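Local structure of ORF14 (Streptomyces clavuligerus, 2WPX) at residues P168-P174 / L286-E290; P261-G267 / E298-T304; G81-V87 / R118-T122; A56-W62 / L74-D80. The protein binds acetyl-CoA and is probably an acyltransferase of the clavulanic acid biosynthesis pathway, built as a tandem pair of GCN5-related N-acetyltransferase domains. One frame throughout, in Å; residues are numbered along the deposited sequence.

Interaction 1 of 4, residues P168-P174 / L286-E290; sequences PLADGVP and LANLE
Leu286, Leu169 and Val173 bury the most surface where the loop 168-174 lies against the helical turn 286-290. Leu286 is the side chain that the loop wraps round, and its two methyls part company. CD2 goes to the start of the loop, 3.8 Å from Pro168 CB and close to the Pro168 carbonyl, while CD1 meets the ring of Pro174 at the far end, 3.9 Å from Pro174 CD. Pro174 crosses it at roughly a right angle.

Leu169 and Leu286 lie head to tail, with Leu169 CG 3.9 Å from Leu286 CD2. The methyls of Leu169 then spread along the helix: Leu169 CD2 rests 3.6 Å from the Leu286 carbonyl oxygen, and Leu169 CD1 touches both Leu289 CD2 and Glu290 CA. Pro168 CG closes the row at 3.6 Å from Leu289 CD2.

Val173 divides its methyls between Ala287 and Glu290. With CG1 anti to the backbone N (chi1 -177°), that methyl reaches Ala287, and CG2 lies 3.5 Å from Glu290 OE1. The extended Glu290 chain thus offers carbon to Leu169 through CB, and its carboxylate lies beside the Val173 methyl, with Arg294 a long, weak ion-pair partner.

No hydrogen bond joins the segments; within the loop, Leu169 to Gly172 form a type I turn, with Gly172 N bonded to Leu169 O. Leu283 and Leu293 of the same helix extend the apolar strip, on which the linker between strands 149-162 and 180-185 is laid across helix 280-295 of the C-terminal GNAT domain.

Interaction 2 of 4, residues P261-G267 / E298-T304; sequences PAYALQG and EVRLVET
Leu301 slides its CD1 methyl under the ring of Tyr263, 3.9 Å from the ring centroid and 28° off the normal, a CH-pi contact over the face. The two side chains run alongside each other off the same face of the sheet, and each has CG anti to its carbonyl carbon. The methyl sits near the phenol end, 3.5 Å from Tyr263 CZ. Trp160 of strand 149-162 also touches this tyrosine.

Beneath them strands 263-267 and 301-304 run parallel, pairing Tyr263 with Leu301, Ala264 with Val302 and Leu265 with Glu303. Bonds alternate between them: Ala264 N to Leu301 O, Glu303 N to Ala264 O, and Gln266 N to Glu303 O at 2.7 Å. Where the pairing starts, Ala262 O accepts both Leu301 N, nearly along its C=O direction, and Arg300 N, which comes from above the carbonyl plane. On the face opposite Tyr263, Ala264 CB packs 4.0 Å from Val299 CG1.

At the other end Thr304 holds OG1 anti to its backbone N (chi1 -158°) and donates it to Gln266 O over 2.8 Å, from above the carbonyl plane. Glu303 splits its carboxylate: OE1 takes a hydrogen bond from His158, while OE2 receives one from a water that also donates to Ala264 O.

These are the two parallel strands of the beta-alpha-beta unit of strand 263-271, helix 280-295 and strand 301-307 in the C-terminal GNAT domain. The contact joins backbone pairing, a hydroxyl and a bridging water to one apolar overlap, that of tyrosine and leucine.

Interaction 3 of 4, residues G81-V87 / R118-T122; sequences GAPTARV and RTTLT
The beta-alpha-beta unit of the N-terminal GNAT domain, strand 84-92, helix 101-115 and strand 120-127, brings its two strands together in parallel. Thr84 pairs with Thr120, Ala85 with Leu121 and Arg86 with Thr122. Ala85 N donates to Thr120 O, Thr122 N returns to Ala85 O, and Val87 N donates to Thr122 O.

Before the strands begin, Pro83 O takes Thr119 N at 3.0 Å and, more weakly, Thr120 N. Arg118 folds its chain back over this turn: CG lies anti to its carbonyl carbon (chi1 -52°), and a bend at chi2 carries the guanidinium alongside residues 82-84. Its NH1 donates 2.6 Å to Thr84 O, near the guanidinium plane, whereas Ala82 O stands over one face without a hydrogen bond. Bonds to the carbonyls of Thr84 and, through NE, His116, with a weak one to Pro79, limit the group's rotation.

On the same side as the Arg118 chain, Ala85 CB lies 3.5 Å from Leu121 CD1, and Val87 CG2 crosses Leu121 CG obliquely at 4.2 Å. On the opposite face the threonines meet loosely, Thr84 CG2 lying 4.2 Å from Thr122 OG1.

Ala85, Leu121 and the Arg118 chain pack beneath helix 101-115, touching Ala113; strand 69-79 flanks one side through Ala77 and Leu78, strand 323-334 the other through Thr332, and the Val87 side chain lies about 5 Å from the bound acetyl-CoA.

Interaction 4 of 4, residues A56-W62 / L74-D80; sequences ATALDDW and LRLALPD
The Arg75 guanidinium and the Asp61 carboxylate meet with their planes 79° apart, Asp61 OD1 lying at the guanidinium edge and Leu59 CD1 at the same rim, 4.0 Å from NH2. Arg75 grips side-on with two nitrogens, NE to OD1 at 2.9 Å, and NH2 to OD2 at 2.8 Å. Because the planes are steeply crossed, both oxygens are met from above the carboxylate rather than within it. A bend at chi3 (57°) turns the arginine back onto its cross-strand partner. A water bridges Asp61 OD1 and Leu76 O, and Ser49 takes Arg75 NH1, so the buried charges have further partners.

On the other face the indole of Trp62 has Asp60 at its edge: NE1 donates to Asp60 OD1, which lies 20° out of the ring plane. The indole also meets His108 edge-to-face, and Asp60 OD2 is bonded by His116. Leu78 CD2 packs 3.9 Å from Asp60 CB.

The backbones pair antiparallel. Ala58-Leu78, Asp60-Leu76 and Trp62-Leu74 each exchange two hydrogen bonds, while Asp61 and Arg75 face each other in a non-hydrogen-bonded pair, their salt bridge linking the strands on that face. Past the end, Asp80 N donates to Ala56 O at 3.0 Å.

Consecutive antiparallel strands 57-66 and 69-79, joined by a short turn, make a beta hairpin of the N-terminal GNAT domain, whose Leu74 lies near Leu90, a residue of the acetyl-CoA site.

How the interactions relate
From the N terminus, interaction 4 comes first, closing the short hairpin between 56-62 and 74-80. Interaction 3 follows in series, its helix-containing loop joining 81-87 to 118-122. The two touch, since strands 69-79 and 84-92 are neighbours: Arg86 O lies 2.8 Å from Ala77 N, and Ala85 packs on Leu78. Together they build one part of the N-terminal GNAT domain. Interactions 1 and 2 lie on the opposite side of the chain's centre and cross in sequence: the linker 168-174 reaches forward to helix 280-295, which itself connects the two strands of interaction 2. Centres of interactions 1 and 2 are about 15 Å apart.

Interaction 1 of 4, residues P168-P174 / L286-E290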
loop_
_atom_site.group_PDB
_atom_site.type_symbol
_atom_site.label_atom_id
_atom_site.label_comp_id
_atom_site.label_asym_id
_atom_site.label_seq_id
_atom_site.Cartn_x
_atom_site.Cartn_y
_atom_site.Cartn_z
ATOM N N PRO A 168 -10.809 -6.407 -19.389
ATOM C CA PRO A 168 -10.336 -7.795 -19.338
ATOM C C PRO A 168 -11.477 -8.807 -19.274
ATOM O O PRO A 168 -11.263 -10.022 -19.388
ATOM C CB PRO A 168 -9.523 -7.849 -18.051
ATOM C CG PRO A 168 -10.051 -6.761 -17.220
ATOM C CD PRO A 168 -10.588 -5.690 -18.132
ATOM N N LEU A 169 -12.691 -8.341 -19.065
ATOM C CA LEU A 169 -13.733 -9.323 -18.886
ATOM C C LEU A 169 -14.578 -9.385 -20.176
ATOM O O LEU A 169 -15.639 -9.952 -20.198
ATOM C CB LEU A 169 -14.544 -9.007 -17.620
ATOM C CG LEU A 169 -13.962 -9.381 -16.243
ATOM C CD1 LEU A 169 -14.575 -8.485 -15.139
ATOM C CD2 LEU A 169 -14.329 -10.816 -15.953
ATOM N N ALA A 170 -14.075 -8.802 -21.264
ATOM C CA ALA A 170 -14.866 -8.834 -22.516
ATOM C C ALA A 170 -15.150 -10.276 -22.987
ATOM O O ALA A 170 -16.162 -10.484 -23.595
ATOM C CB ALA A 170 -14.206 -8.013 -23.664
ATOM N N ASP A 171 -14.267 -11.249 -22.709
ATOM C CA ASP A 171 -14.555 -12.677 -23.021
ATOM C C ASP A 171 -14.920 -13.460 -21.769
ATOM O O ASP A 171 -14.491 -14.598 -21.619
ATOM C CB ASP A 171 -13.357 -13.377 -23.700
ATOM C CG ASP A 171 -13.021 -12.753 -25.048
ATOM O OD1 ASP A 171 -13.987 -12.521 -25.827
ATOM O OD2 ASP A 171 -11.819 -12.469 -25.316
ATOM N N GLY A 172 -15.652 -12.838 -20.855
ATOM C CA GLY A 172 -16.139 -13.514 -19.650
ATOM C C GLY A 172 -15.045 -14.024 -18.740
ATOM O O GLY A 172 -13.895 -13.673 -18.881
ATOM N N VAL A 173 -15.407 -14.877 -17.814
ATOM C CA VAL A 173 -14.455 -15.481 -16.891
ATOM C C VAL A 173 -14.178 -16.909 -17.392
ATOM O O VAL A 173 -15.083 -17.635 -17.810
ATOM C CB VAL A 173 -15.106 -15.529 -15.474
ATOM C CG1 VAL A 173 -14.154 -16.100 -14.371
ATOM C CG2 VAL A 173 -15.647 -14.147 -15.040
ATOM N N PRO A 174 -12.925 -17.346 -17.325
ATOM C CA PRO A 174 -12.507 -18.675 -17.779
ATOM C C PRO A 174 -13.137 -19.742 -16.849
ATOM O O PRO A 174 -13.542 -19.419 -15.688
ATOM C CB PRO A 174 -10.990 -18.663 -17.538
ATOM C CG PRO A 174 -10.655 -17.205 -17.273
ATOM C CD PRO A 174 -11.839 -16.639 -16.631
ATOM N N LEU A 286 -9.758 -12.468 -12.543
ATOM C CA LEU A 286 -10.900 -12.161 -13.380
ATOM C C LEU A 286 -12.181 -12.434 -12.637
ATOM O O LEU A 286 -13.107 -11.622 -12.718
ATOM C CB LEU A 286 -10.874 -12.934 -14.677
ATOM C CG LEU A 286 -9.905 -12.330 -15.675
ATOM C CD1 LEU A 286 -9.762 -13.362 -16.754
ATOM C CD2 LEU A 286 -10.448 -11.029 -16.258
ATOM N N ALA A 287 -12.255 -13.546 -11.904
ATOM C CA ALA A 287 -13.472 -13.798 -11.119
ATOM C C ALA A 287 -13.625 -12.735 -10.029
ATOM O O ALA A 287 -14.723 -12.243 -9.815
ATOM C CB ALA A 287 -13.460 -15.254 -10.470
ATOM N N ASN A 288 -12.539 -12.390 -9.329
ATOM C CA ASN A 288 -12.636 -11.334 -8.296
ATOM C C ASN A 288 -12.978 -9.950 -8.866
ATOM O O ASN A 288 -13.687 -9.184 -8.232
ATOM C CB ASN A 288 -11.361 -11.222 -7.468
ATOM C CG ASN A 288 -11.637 -10.782 -6.014
ATOM O OD1 ASN A 288 -10.867 -9.995 -5.436
ATOM N ND2 ASN A 288 -12.729 -11.293 -5.421
ATOM N N LEU A 289 -12.454 -9.621 -10.043
ATOM C CA LEU A 289 -12.797 -8.348 -10.647
ATOM C C LEU A 289 -14.294 -8.329 -10.976
ATOM O O LEU A 289 -14.995 -7.365 -10.733
ATOM C CB LEU A 289 -11.951 -8.058 -11.880
ATOM C CG LEU A 289 -12.184 -6.679 -12.560
ATOM C CD1 LEU A 289 -11.758 -5.587 -11.649
ATOM C CD2 LEU A 289 -11.486 -6.521 -13.926
ATOM N N GLU A 290 -14.807 -9.421 -11.492
ATOM C CA GLU A 290 -16.183 -9.401 -11.860
ATOM C C GLU A 290 -17.031 -9.195 -10.612
ATOM O O GLU A 290 -18.098 -8.556 -10.660
ATOM C CB GLU A 290 -16.542 -10.709 -12.526
ATOM C CG GLU A 290 -17.955 -10.756 -13.040
ATOM C CD GLU A 290 -18.312 -12.182 -13.478
ATOM O OE1 GLU A 290 -18.106 -13.145 -12.719
ATOM O OE2 GLU A 290 -18.767 -12.348 -14.602
#

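Interaction 2 of 4, residues P261-G267 / E298-T304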
loop_
_atom_site.group_PDB
_atom_site.type_symbol
_atom_site.label_atom_id
_atom_site.label_comp_id
_atom_site.label_asym_id
_atom_site.label_seq_id
_atom_site.Cartn_x
_atom_site.Cartn_y
_atom_site.Cartn_z
ATOM N N PRO A 261 -15.257 6.710 -6.042
ATOM C CA PRO A 261 -16.014 5.575 -6.586
ATOM C C PRO A 261 -15.372 4.912 -7.800
ATOM O O PRO A 261 -15.706 3.769 -8.126
ATOM C CB PRO A 261 -17.350 6.206 -7.019
ATOM C CG PRO A 261 -17.445 7.544 -6.199
ATOM C CD PRO A 261 -16.033 7.981 -6.000
ATOM N N ALA A 262 -14.541 5.643 -8.520
ATOM C CA ALA A 262 -13.883 5.142 -9.714
ATOM C C ALA A 262 -12.550 4.428 -9.461
ATOM O O ALA A 262 -11.932 3.951 -10.395
ATOM C CB ALA A 262 -13.649 6.342 -10.730
ATOM N N TYR A 263 -12.071 4.382 -8.232
ATOM C CA TYR A 263 -10.755 3.799 -8.017
ATOM C C TYR A 263 -10.826 2.562 -7.126
ATOM O O TYR A 263 -11.649 2.471 -6.256
ATOM C CB TYR A 263 -9.800 4.808 -7.370
ATOM C CG TYR A 263 -9.371 5.946 -8.254
ATOM C CD1 TYR A 263 -8.052 6.017 -8.729
ATOM C CD2 TYR A 263 -10.270 6.960 -8.616
ATOM C CE1 TYR A 263 -7.636 7.027 -9.499
ATOM C CE2 TYR A 263 -9.840 8.021 -9.405
ATOM C CZ TYR A 263 -8.522 8.021 -9.835
ATOM O OH TYR A 263 -8.054 9.021 -10.597
ATOM N N ALA A 264 -9.939 1.602 -7.343
ATOM C CA ALA A 264 -9.916 0.445 -6.462
ATOM C C ALA A 264 -8.511 -0.114 -6.436
ATOM O O ALA A 264 -7.666 0.219 -7.271
ATOM C CB ALA A 264 -10.991 -0.599 -6.891
ATOM N N LEU A 265 -8.222 -0.886 -5.417
ATOM C CA LEU A 265 -6.852 -1.405 -5.258
ATOM C C LEU A 265 -6.885 -2.942 -5.357
ATOM O O LEU A 265 -7.654 -3.593 -4.681
ATOM C CB LEU A 265 -6.252 -0.868 -3.953
ATOM C CG LEU A 265 -4.836 -1.134 -3.448
ATOM C CD1 LEU A 265 -4.618 -2.605 -3.140
ATOM C CD2 LEU A 265 -3.745 -0.595 -4.402
ATOM N N GLN A 266 -6.101 -3.509 -6.266
ATOM C CA GLN A 266 -5.975 -4.963 -6.364
ATOM C C GLN A 266 -4.845 -5.375 -5.520
ATOM O O GLN A 266 -3.736 -4.892 -5.697
ATOM C CB GLN A 266 -5.710 -5.416 -7.800
ATOM C CG GLN A 266 -5.615 -6.950 -7.974
ATOM C CD GLN A 266 -5.426 -7.358 -9.433
ATOM O OE1 GLN A 266 -6.414 -7.596 -10.139
ATOM N NE2 GLN A 266 -4.154 -7.424 -9.905
ATOM N N GLY A 267 -5.105 -6.272 -4.577
ATOM C CA GLY A 267 -4.039 -6.726 -3.672
ATOM C C GLY A 267 -3.382 -8.010 -4.177
ATOM O O GLY A 267 -3.571 -8.421 -5.323
ATOM N N GLU A 298 -18.962 1.716 -10.674
ATOM C CA GLU A 298 -18.344 2.928 -11.166
ATOM C C GLU A 298 -16.857 2.765 -11.235
ATOM O O GLU A 298 -16.181 3.649 -11.718
ATOM C CB GLU A 298 -18.667 4.109 -10.272
ATOM C CG GLU A 298 -20.028 4.691 -10.535
ATOM C CD GLU A 298 -20.420 5.713 -9.496
ATOM O OE1 GLU A 298 -20.910 5.306 -8.429
ATOM O OE2 GLU A 298 -20.269 6.929 -9.734
ATOM N N VAL A 299 -16.355 1.633 -10.729
ATOM C CA VAL A 299 -14.932 1.348 -10.759
ATOM C C VAL A 299 -14.394 1.209 -12.184
ATOM O O VAL A 299 -14.967 0.555 -13.050
ATOM C CB VAL A 299 -14.557 0.092 -9.916
ATOM C CG1 VAL A 299 -13.171 -0.288 -10.223
ATOM C CG2 VAL A 299 -14.693 0.381 -8.439
ATOM N N ARG A 300 -13.276 1.871 -12.432
ATOM C CA ARG A 300 -12.853 2.109 -13.797
ATOM C C ARG A 300 -11.352 2.002 -13.759
ATOM O O ARG A 300 -10.716 1.558 -14.752
ATOM C CB ARG A 300 -13.283 3.517 -14.194
ATOM C CG ARG A 300 -14.373 3.690 -15.245
ATOM C CD ARG A 300 -15.480 2.646 -15.327
ATOM N NE ARG A 300 -15.682 2.296 -16.733
ATOM C CZ ARG A 300 -15.724 1.042 -17.197
ATOM N NH1 ARG A 300 -15.659 0.006 -16.354
ATOM N NH2 ARG A 300 -15.869 0.816 -18.503
ATOM N N LEU A 301 -10.772 2.419 -12.615
ATOM C CA LEU A 301 -9.299 2.448 -12.482
ATOM C C LEU A 301 -8.792 1.599 -11.351
ATOM O O LEU A 301 -9.161 1.798 -10.169
ATOM C CB LEU A 301 -8.762 3.881 -12.325
ATOM C CG LEU A 301 -9.094 4.914 -13.417
ATOM C CD1 LEU A 301 -8.817 6.370 -12.911
ATOM C CD2 LEU A 301 -8.247 4.649 -14.620
ATOM N N VAL A 302 -7.937 0.634 -11.680
ATOM C CA VAL A 302 -7.538 -0.341 -10.697
ATOM C C VAL A 302 -6.032 -0.337 -10.634
ATOM O O VAL A 302 -5.349 -0.364 -11.653
ATOM C CB VAL A 302 -8.073 -1.734 -11.059
ATOM C CG1 VAL A 302 -7.668 -2.761 -9.985
ATOM C CG2 VAL A 302 -9.563 -1.683 -11.228
ATOM N N GLU A 303 -5.484 -0.209 -9.445
ATOM C CA GLU A 303 -4.045 -0.217 -9.321
ATOM C C GLU A 303 -3.586 -1.487 -8.584
ATOM O O GLU A 303 -4.351 -2.103 -7.799
ATOM C CB GLU A 303 -3.560 1.039 -8.575
ATOM C CG GLU A 303 -3.763 0.963 -7.075
ATOM C CD GLU A 303 -3.317 2.251 -6.357
ATOM O OE1 GLU A 303 -2.103 2.473 -6.222
ATOM O OE2 GLU A 303 -4.193 3.029 -5.935
ATOM N N THR A 304 -2.334 -1.864 -8.835
ATOM C CA THR A 304 -1.723 -2.953 -8.125
ATOM C C THR A 304 -0.187 -2.775 -8.142
ATOM O O THR A 304 0.312 -1.855 -8.829
ATOM C CB THR A 304 -2.114 -4.312 -8.796
ATOM O OG1 THR A 304 -1.957 -5.398 -7.864
ATOM C CG2 THR A 304 -1.293 -4.547 -10.086
HETATM O O HOH W 1 -6.783 3.001 -6.560
#

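Interaction 3 of 4, residues G81-V87 / R118-T122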
loop_
_atom_site.group_PDB
_atom_site.type_symbol
_atom_site.label_atom_id
_atom_site.label_comp_id
_atom_site.label_asym_id
_atom_site.label_seq_id
_atom_site.Cartn_x
_atom_site.Cartn_y
_atom_site.Cartn_z
ATOM N N GLY A 81 9.153 -3.964 18.437
ATOM C CA GLY A 81 10.267 -4.914 18.605
ATOM C C GLY A 81 11.320 -4.879 17.503
ATOM O O GLY A 81 12.235 -5.674 17.507
ATOM N N ALA A 82 11.206 -3.947 16.562
ATOM C CA ALA A 82 12.116 -3.929 15.425
ATOM C C ALA A 82 13.013 -2.711 15.509
ATOM O O ALA A 82 12.647 -1.688 16.084
ATOM C CB ALA A 82 11.350 -3.911 14.106
ATOM N N PRO A 83 14.184 -2.811 14.921
ATOM C CA PRO A 83 15.188 -1.753 14.912
ATOM C C PRO A 83 14.929 -0.677 13.817
ATOM O O PRO A 83 15.736 0.219 13.621
ATOM C CB PRO A 83 16.474 -2.545 14.609
ATOM C CG PRO A 83 15.968 -3.622 13.670
ATOM C CD PRO A 83 14.736 -4.081 14.402
ATOM N N THR A 84 13.800 -0.753 13.159
ATOM C CA THR A 84 13.486 0.115 12.033
ATOM C C THR A 84 12.415 1.167 12.318
ATOM O O THR A 84 11.495 0.955 13.112
ATOM C CB THR A 84 12.922 -0.769 10.898
ATOM O OG1 THR A 84 14.032 -1.324 10.167
ATOM C CG2 THR A 84 12.103 0.040 9.979
ATOM N N ALA A 85 12.525 2.297 11.646
ATOM C CA ALA A 85 11.441 3.250 11.618
ATOM C C ALA A 85 11.146 3.572 10.164
ATOM O O ALA A 85 12.049 4.001 9.428
ATOM C CB ALA A 85 11.822 4.476 12.341
ATOM N N ARG A 86 9.886 3.393 9.772
ATOM C CA ARG A 86 9.474 3.549 8.421
ATOM C C ARG A 86 8.769 4.912 8.174
ATOM O O ARG A 86 7.828 5.283 8.898
ATOM C CB ARG A 86 8.527 2.439 8.059
ATOM C CG ARG A 86 7.823 2.741 6.773
ATOM C CD ARG A 86 7.210 1.487 6.172
ATOM N NE ARG A 86 6.741 0.525 7.185
ATOM C CZ ARG A 86 5.510 0.541 7.704
ATOM N NH1 ARG A 86 4.673 1.501 7.315
ATOM N NH2 ARG A 86 5.124 -0.376 8.609
ATOM N N VAL A 87 9.202 5.617 7.131
ATOM C CA VAL A 87 8.588 6.892 6.811
ATOM C C VAL A 87 7.334 6.695 6.017
ATOM O O VAL A 87 7.406 6.450 4.844
ATOM C CB VAL A 87 9.560 7.844 6.067
ATOM C CG1 VAL A 87 8.873 9.167 5.762
ATOM C CG2 VAL A 87 10.786 8.083 6.952
ATOM N N ARG A 118 15.345 3.244 17.281
ATOM C CA ARG A 118 15.468 2.699 15.938
ATOM C C ARG A 118 16.798 3.182 15.393
ATOM O O ARG A 118 17.145 4.383 15.492
ATOM C CB ARG A 118 14.306 3.178 15.048
ATOM C CG ARG A 118 12.960 2.909 15.691
ATOM C CD ARG A 118 12.865 1.476 16.203
ATOM N NE ARG A 118 11.690 1.185 17.043
ATOM C CZ ARG A 118 10.559 0.614 16.629
ATOM N NH1 ARG A 118 10.364 0.322 15.347
ATOM N NH2 ARG A 118 9.594 0.372 17.510
ATOM N N THR A 119 17.535 2.231 14.852
ATOM C CA THR A 119 18.804 2.468 14.220
ATOM C C THR A 119 18.648 2.962 12.764
ATOM O O THR A 119 19.542 3.652 12.226
ATOM C CB THR A 119 19.600 1.135 14.156
ATOM O OG1 THR A 119 19.787 0.651 15.489
ATOM C CG2 THR A 119 20.963 1.338 13.501
ATOM N N THR A 120 17.534 2.597 12.132
ATOM C CA THR A 120 17.415 2.710 10.669
ATOM C C THR A 120 16.066 3.361 10.263
ATOM O O THR A 120 15.001 3.077 10.844
ATOM C CB THR A 120 17.558 1.335 9.966
ATOM O OG1 THR A 120 18.880 0.827 10.130
ATOM C CG2 THR A 120 17.329 1.462 8.490
ATOM N N LEU A 121 16.139 4.251 9.281
ATOM C CA LEU A 121 14.955 4.892 8.749
ATOM C C LEU A 121 14.778 4.316 7.337
ATOM O O LEU A 121 15.752 4.167 6.604
ATOM C CB LEU A 121 15.235 6.357 8.692
ATOM C CG LEU A 121 14.262 7.395 9.194
ATOM C CD1 LEU A 121 13.252 6.929 10.264
ATOM C CD2 LEU A 121 15.108 8.570 9.653
ATOM N N THR A 122 13.565 3.897 6.985
ATOM C CA THR A 122 13.348 3.329 5.638
ATOM C C THR A 122 12.207 4.024 4.972
ATOM O O THR A 122 11.318 4.609 5.620
ATOM C CB THR A 122 13.098 1.778 5.589
ATOM O OG1 THR A 122 11.800 1.479 6.098
ATOM C CG2 THR A 122 14.147 0.979 6.381
#

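Interaction 4 of 4, residues A56-W62 / L74-D80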
loop_
_atom_site.group_PDB
_atom_site.type_symbol
_atom_site.label_atom_id
_atom_site.label_comp_id
_atom_site.label_asym_id
_atom_site.label_seq_id
_atom_site.Cartn_x
_atom_site.Cartn_y
_atom_site.Cartn_z
ATOM N N ALA A 56 0.524 -4.582 15.590
ATOM C CA ALA A 56 1.779 -4.495 16.296
ATOM C C ALA A 56 2.575 -3.352 15.725
ATOM O O ALA A 56 3.751 -3.475 15.493
ATOM C CB ALA A 56 2.565 -5.809 16.152
ATOM N N THR A 57 1.932 -2.222 15.493
ATOM C CA THR A 57 2.737 -1.126 15.109
ATOM C C THR A 57 2.262 0.150 15.765
ATOM O O THR A 57 1.037 0.373 15.899
ATOM C CB THR A 57 2.883 -1.085 13.600
ATOM O OG1 THR A 57 1.891 -0.252 13.031
ATOM C CG2 THR A 57 2.721 -2.455 13.042
ATOM N N ALA A 58 3.222 0.974 16.184
ATOM C CA ALA A 58 2.917 2.281 16.768
ATOM C C ALA A 58 3.026 3.327 15.674
ATOM O O ALA A 58 3.788 3.133 14.743
ATOM C CB ALA A 58 3.895 2.592 17.889
ATOM N N LEU A 59 2.306 4.435 15.802
ATOM C CA LEU A 59 2.460 5.610 14.922
ATOM C C LEU A 59 2.980 6.811 15.679
ATOM O O LEU A 59 2.664 6.994 16.858
ATOM C CB LEU A 59 1.147 6.024 14.299
ATOM C CG LEU A 59 0.317 4.851 13.798
ATOM C CD1 LEU A 59 -1.053 5.326 13.525
ATOM C CD2 LEU A 59 0.968 4.307 12.495
ATOM N N ASP A 60 3.757 7.646 15.006
ATOM C CA ASP A 60 4.257 8.855 15.615
ATOM C C ASP A 60 4.048 9.941 14.499
ATOM O O ASP A 60 4.885 10.092 13.570
ATOM C CB ASP A 60 5.736 8.654 15.991
ATOM C CG ASP A 60 6.247 9.695 16.973
ATOM O OD1 ASP A 60 5.712 10.811 16.969
ATOM O OD2 ASP A 60 7.187 9.413 17.754
ATOM N N ASP A 61 2.916 10.633 14.545
ATOM C CA ASP A 61 2.493 11.526 13.430
ATOM C C ASP A 61 2.691 13.002 13.753
ATOM O O ASP A 61 2.326 13.473 14.826
ATOM C CB ASP A 61 1.026 11.277 13.096
ATOM C CG ASP A 61 0.793 9.878 12.630
ATOM O OD1 ASP A 61 1.756 9.345 12.038
ATOM O OD2 ASP A 61 -0.305 9.306 12.857
ATOM N N TRP A 62 3.280 13.740 12.831
ATOM C CA TRP A 62 3.521 15.149 13.067
ATOM C C TRP A 62 3.133 16.028 11.883
ATOM O O TRP A 62 3.148 15.596 10.720
ATOM C CB TRP A 62 4.993 15.320 13.309
ATOM C CG TRP A 62 5.432 14.683 14.579
ATOM C CD1 TRP A 62 5.681 13.349 14.815
ATOM C CD2 TRP A 62 5.678 15.362 15.790
ATOM N NE1 TRP A 62 6.090 13.168 16.121
ATOM C CE2 TRP A 62 6.087 14.387 16.749
ATOM C CE3 TRP A 62 5.628 16.716 16.166
ATOM C CZ2 TRP A 62 6.410 14.723 18.064
ATOM C CZ3 TRP A 62 5.969 17.052 17.463
ATOM C CH2 TRP A 62 6.344 16.056 18.404
ATOM N N LEU A 74 5.026 14.824 8.723
ATOM C CA LEU A 74 5.897 13.660 8.798
ATOM C C LEU A 74 5.192 12.526 9.521
ATOM O O LEU A 74 4.722 12.736 10.596
ATOM C CB LEU A 74 7.137 14.016 9.621
ATOM C CG LEU A 74 8.056 12.878 10.067
ATOM C CD1 LEU A 74 8.853 12.343 8.890
ATOM C CD2 LEU A 74 8.986 13.372 11.207
ATOM N N ARG A 75 5.154 11.328 8.972
ATOM C CA ARG A 75 4.503 10.225 9.680
ATOM C C ARG A 75 5.467 9.059 9.740
ATOM O O ARG A 75 5.977 8.625 8.710
ATOM C CB ARG A 75 3.217 9.796 8.950
ATOM C CG ARG A 75 2.178 10.945 8.710
ATOM C CD ARG A 75 0.709 10.370 8.485
ATOM N NE ARG A 75 0.226 9.524 9.601
ATOM C CZ ARG A 75 -0.819 8.711 9.494
ATOM N NH1 ARG A 75 -1.489 8.667 8.347
ATOM N NH2 ARG A 75 -1.196 7.952 10.513
ATOM N N LEU A 76 5.723 8.555 10.945
ATOM C CA LEU A 76 6.517 7.358 11.113
ATOM C C LEU A 76 5.681 6.196 11.522
ATOM O O LEU A 76 4.754 6.346 12.310
ATOM C CB LEU A 76 7.556 7.540 12.206
ATOM C CG LEU A 76 8.727 8.431 11.834
ATOM C CD1 LEU A 76 9.847 8.113 12.787
ATOM C CD2 LEU A 76 9.153 8.292 10.362
ATOM N N ALA A 77 6.044 5.016 11.050
ATOM C CA ALA A 77 5.406 3.785 11.561
ATOM C C ALA A 77 6.497 3.022 12.235
ATOM O O ALA A 77 7.575 2.860 11.677
ATOM C CB ALA A 77 4.760 2.952 10.409
ATOM N N LEU A 78 6.235 2.584 13.457
ATOM C CA LEU A 78 7.251 1.874 14.225
ATOM C C LEU A 78 6.787 0.456 14.451
ATOM O O LEU A 78 5.921 0.219 15.297
ATOM C CB LEU A 78 7.508 2.552 15.594
ATOM C CG LEU A 78 8.064 3.991 15.652
ATOM C CD1 LEU A 78 9.275 4.241 14.795
ATOM C CD2 LEU A 78 7.001 4.983 15.377
ATOM N N PRO A 79 7.350 -0.502 13.711
ATOM C CA PRO A 79 7.008 -1.905 13.992
ATOM C C PRO A 79 7.477 -2.321 15.398
ATOM O O PRO A 79 8.668 -2.189 15.734
ATOM C CB PRO A 79 7.809 -2.676 12.929
ATOM C CG PRO A 79 8.226 -1.625 11.900
ATOM C CD PRO A 79 8.394 -0.376 12.683
ATOM N N ASP A 80 6.570 -2.818 16.228
ATOM C CA ASP A 80 6.978 -3.240 17.583
ATOM C C ASP A 80 8.187 -4.154 17.531
ATOM O O ASP A 80 8.239 -5.024 16.668
ATOM C CB ASP A 80 5.837 -3.981 18.294
ATOM C CG ASP A 80 4.666 -3.095 18.547
ATOM O OD1 ASP A 80 3.528 -3.592 18.515
ATOM O OD2 ASP A 80 4.884 -1.888 18.750
HETATM O O HOH W 2 2.631 6.899 11.201
#